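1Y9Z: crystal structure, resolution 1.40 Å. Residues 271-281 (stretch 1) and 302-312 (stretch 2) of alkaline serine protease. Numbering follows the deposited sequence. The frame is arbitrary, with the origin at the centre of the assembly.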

# COMPACT_ATOMS: atom_id res chain seq x y z
N ASN A 271 24.06 23.68 -15.33
CA ASN A 271 23.14 24.76 -15.00
C ASN A 271 21.70 24.30 -15.21
O ASN A 271 21.23 24.18 -16.34
CB ASN A 271 23.42 26.00 -15.85
CG ASN A 271 22.47 27.14 -15.54
OD1 ASN A 271 22.30 27.52 -14.38
ND2 ASN A 271 21.85 27.69 -16.58
N MET A 272 21.00 24.05 -14.10
CA MET A 272 19.61 23.60 -14.15
C MET A 272 18.60 24.74 -14.07
O MET A 272 17.41 24.50 -13.91
CB MET A 272 19.34 22.60 -13.02
CG MET A 272 19.92 21.22 -13.25
SD MET A 272 19.19 20.38 -14.66
CE MET A 272 20.36 19.05 -14.91
N ALA A 273 19.08 25.97 -14.19
CA ALA A 273 18.19 27.13 -14.13
C ALA A 273 17.10 27.00 -15.19
O ALA A 273 17.38 26.67 -16.34
CB ALA A 273 18.99 28.41 -14.34
N ASN A 274 15.86 27.26 -14.79
CA ASN A 274 14.71 27.19 -15.69
C ASN A 274 14.53 25.81 -16.32
O ASN A 274 13.93 25.69 -17.39
CB ASN A 274 14.85 28.24 -16.79
CG ASN A 274 14.75 29.66 -16.26
OD1 ASN A 274 13.73 30.05 -15.70
ND2 ASN A 274 15.82 30.42 -16.43
N LYS A 275 15.04 24.78 -15.66
CA LYS A 275 14.93 23.42 -16.19
C LYS A 275 14.30 22.45 -15.19
O LYS A 275 14.29 22.70 -13.99
CB LYS A 275 16.32 22.89 -16.55
CG LYS A 275 17.07 23.68 -17.61
CD LYS A 275 16.61 23.32 -19.01
CE LYS A 275 17.53 23.95 -20.06
NZ LYS A 275 17.18 23.53 -21.44
N ILE A 276 13.76 21.36 -15.71
CA ILE A 276 13.19 20.31 -14.88
C ILE A 276 14.36 19.34 -14.82
O ILE A 276 14.82 18.84 -15.85
CB ILE A 276 11.97 19.62 -15.53
CG1 ILE A 276 10.81 20.61 -15.62
CG2 ILE A 276 11.56 18.40 -14.72
CD1 ILE A 276 10.38 21.20 -14.29
N CYS A 277 14.84 19.09 -13.61
CA CYS A 277 16.01 18.24 -13.40
C CYS A 277 15.72 16.77 -13.12
O CYS A 277 15.12 16.43 -12.10
CB CYS A 277 16.82 18.85 -12.27
SG CYS A 277 18.46 18.17 -11.90
N LEU A 278 16.15 15.92 -14.04
CA LEU A 278 15.99 14.48 -13.92
C LEU A 278 17.28 13.96 -13.31
O LEU A 278 18.37 14.33 -13.74
CB LEU A 278 15.78 13.85 -15.30
CG LEU A 278 15.61 12.33 -15.38
CD1 LEU A 278 14.29 11.93 -14.73
CD2 LEU A 278 15.64 11.89 -16.83
N VAL A 279 17.17 13.11 -12.29
CA VAL A 279 18.36 12.57 -11.65
C VAL A 279 18.14 11.18 -11.07
O VAL A 279 17.10 10.88 -10.49
CB VAL A 279 18.84 13.51 -10.51
CG1 VAL A 279 17.77 13.65 -9.44
CG2 VAL A 279 20.14 12.98 -9.91
N GLU A 280 19.14 10.32 -11.25
CA GLU A 280 19.07 8.97 -10.74
C GLU A 280 19.31 9.02 -9.24
O GLU A 280 20.16 9.78 -8.76
CB GLU A 280 20.14 8.09 -11.40
CG GLU A 280 20.12 6.64 -10.95
CD GLU A 280 21.26 5.83 -11.54
OE1 GLU A 280 22.42 6.18 -11.28
OE2 GLU A 280 20.98 4.86 -12.28
N ARG A 281 18.56 8.23 -8.50
CA ARG A 281 18.70 8.18 -7.05
C ARG A 281 20.05 7.57 -6.66
O ARG A 281 20.43 6.52 -7.18
CB ARG A 281 17.56 7.36 -6.43
CG ARG A 281 17.71 7.11 -4.94
CD ARG A 281 16.51 6.34 -4.39
NE ARG A 281 15.28 7.12 -4.47
CZ ARG A 281 14.22 6.78 -5.19
NH1 ARG A 281 14.20 5.65 -5.89
NH2 ARG A 281 13.16 7.57 -5.21
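Stretch 2 302-312: GAKGIIVYSNS

Stretch 2 lies beside stretch 1 as a parallel neighbour in a β-sheet. The strand ending at Tyr-309 runs in nearly the same direction as the strand ending at Glu-280, with a signed crossing angle of -17° and axes that approach to 4.6 Å. The register is simple: Ile-276 pairs with Gly-305, Cys-277 with Ile-306, Leu-278 with Ile-307, Val-279 with Val-308 and Glu-280 with Tyr-309, their CA atoms 4.7 to 5.0 Å apart.

From Gly-305 on, the ladder uses alternate residues of each strand. Its first rung is irregular: Lys-304 N, not Gly-305 N, donates to Lys-275 O at 3.0 Å, and Gly-305 N has no partner. Cys-277 N donates to Gly-305 O at 2.8 Å. Next, Ile-307 N reaches Cys-277 O at 2.8 Å, Val-279 N reaches Ile-307 O at 2.9 Å, Tyr-309 N reaches Val-279 O at 3.0 Å, and Arg-281 N closes the series on Tyr-309 O at 2.8 Å. CA-H...O contacts support these bonds; the shortest joins Val-308 CA to Val-279 O at 3.2 Å.

Before the strands, a type II turn from Met-272 to Lys-275 meets Gly-302, which ends a helix in a Schellman motif. At its phi/psi of 96°/17° a CB would jam against the preceding carbonyl O, which calls for glycine. Ala-273 CA lies 3.4 Å from Gly-302 O, while Ala-303 CA lies 3.4 Å from Met-272 O. Gly-305 follows a different rule: a CB there would sit 2.7 Å from Ile-276 CD1, so that isoleucine end fills the space a side chain would need.

Side chains alternate between the faces. On one, Ile-276 CG2 packs on Ile-307 CD1 at 3.8 Å, and Leu-278 CD1 touches both Ile-307 CG2 at 3.7 Å and Tyr-309 CD1 at 3.8 Å. Tyr-309, at chi1 p, brings its ring back over stretch 1, and Glu-280 CA sits over the ring face, 3.7 Å from the centroid of Tyr-309. The other face carries Cys-277, Val-279, Ile-306 and Val-308: Val-279 CG1 meets Val-308 CG2 at 3.8 Å, and Cys-277 CB also meets Ala-303 CB at 3.4 Å.

Beyond the ladder, Arg-281 is the most heavily covered residue. Its CB packs against Val-308 CG1 at 3.6 Å, and the same methyl lies over one face of the guanidinium. At the guanidinium edge, Arg-281 NH1 makes a weak hydrogen bond to Ser-310 OG at 3.3 Å, reinforced by a water that bridges the same two atoms. A second water links Arg-281 NH1 to Asn-311 N. Asn-311 ND2 completes the join by donating to Arg-281 O at 3.0 Å, extending the pairing with a side-chain amide.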

# COMPACT_ATOMS: atom_id res chain seq x y z
N GLY A 302 20.05 24.84 -9.47
CA GLY A 302 19.04 25.82 -9.84
C GLY A 302 17.78 25.28 -10.48
O GLY A 302 17.02 26.03 -11.09
N ALA A 303 17.54 23.98 -10.34
CA ALA A 303 16.36 23.35 -10.93
C ALA A 303 15.04 23.94 -10.44
O ALA A 303 14.91 24.32 -9.28
CB ALA A 303 16.38 21.85 -10.65
N LYS A 304 14.06 24.02 -11.34
CA LYS A 304 12.74 24.54 -11.02
C LYS A 304 11.85 23.41 -10.51
O LYS A 304 10.97 23.61 -9.68
CB LYS A 304 12.08 25.17 -12.25
CG LYS A 304 12.73 26.47 -12.71
CD LYS A 304 12.03 27.02 -13.95
CE LYS A 304 10.57 27.34 -13.68
NZ LYS A 304 9.90 27.87 -14.91
N GLY A 305 12.10 22.21 -11.05
CA GLY A 305 11.35 21.03 -10.66
C GLY A 305 12.32 19.87 -10.64
O GLY A 305 13.33 19.91 -11.34
N ILE A 306 12.03 18.84 -9.86
CA ILE A 306 12.94 17.70 -9.76
C ILE A 306 12.26 16.35 -9.89
O ILE A 306 11.20 16.11 -9.31
CB ILE A 306 13.71 17.74 -8.42
CG1 ILE A 306 14.40 19.10 -8.26
CG2 ILE A 306 14.75 16.63 -8.38
CD1 ILE A 306 14.98 19.34 -6.88
N ILE A 307 12.89 15.46 -10.65
CA ILE A 307 12.38 14.11 -10.86
C ILE A 307 13.48 13.11 -10.55
O ILE A 307 14.46 13.01 -11.29
CB ILE A 307 11.93 13.88 -12.31
CG1 ILE A 307 10.83 14.87 -12.69
CG2 ILE A 307 11.42 12.45 -12.47
CD1 ILE A 307 10.46 14.83 -14.16
N VAL A 308 13.32 12.37 -9.46
CA VAL A 308 14.30 11.37 -9.06
C VAL A 308 13.81 9.99 -9.50
O VAL A 308 12.68 9.61 -9.21
CB VAL A 308 14.48 11.35 -7.53
CG1 VAL A 308 15.46 10.25 -7.13
CG2 VAL A 308 14.97 12.70 -7.05
N TYR A 309 14.66 9.24 -10.21
CA TYR A 309 14.26 7.91 -10.63
C TYR A 309 15.12 6.84 -9.96
O TYR A 309 16.28 7.07 -9.63
CB TYR A 309 14.30 7.76 -12.16
CG TYR A 309 15.65 7.87 -12.84
CD1 TYR A 309 16.22 9.12 -13.11
CD2 TYR A 309 16.33 6.73 -13.26
CE1 TYR A 309 17.43 9.23 -13.80
CE2 TYR A 309 17.54 6.83 -13.95
CZ TYR A 309 18.08 8.08 -14.22
OH TYR A 309 19.27 8.18 -14.92
N SER A 310 14.52 5.68 -9.75
CA SER A 310 15.19 4.56 -9.09
C SER A 310 16.48 4.08 -9.73
O SER A 310 16.63 4.10 -10.96
CB SER A 310 14.22 3.38 -8.98
OG SER A 310 13.06 3.74 -8.26
N ASN A 311 17.41 3.65 -8.89
CA ASN A 311 18.68 3.12 -9.35
C ASN A 311 18.51 1.61 -9.54
O ASN A 311 17.46 1.06 -9.23
CB ASN A 311 19.79 3.40 -8.34
CG ASN A 311 19.40 3.02 -6.92
OD1 ASN A 311 19.00 1.89 -6.66
ND2 ASN A 311 19.52 3.97 -6.00
N SER A 312 19.55 0.95 -10.05
CA SER A 312 19.49 -0.49 -10.30
C SER A 312 19.35 -1.36 -9.05
O SER A 312 18.86 -2.49 -9.13
CB SER A 312 20.73 -0.93 -11.09
OG SER A 312 21.91 -0.66 -10.36
O HOH W 1 11.33 5.57 -7.10
O HOH W 2 16.02 3.26 -5.98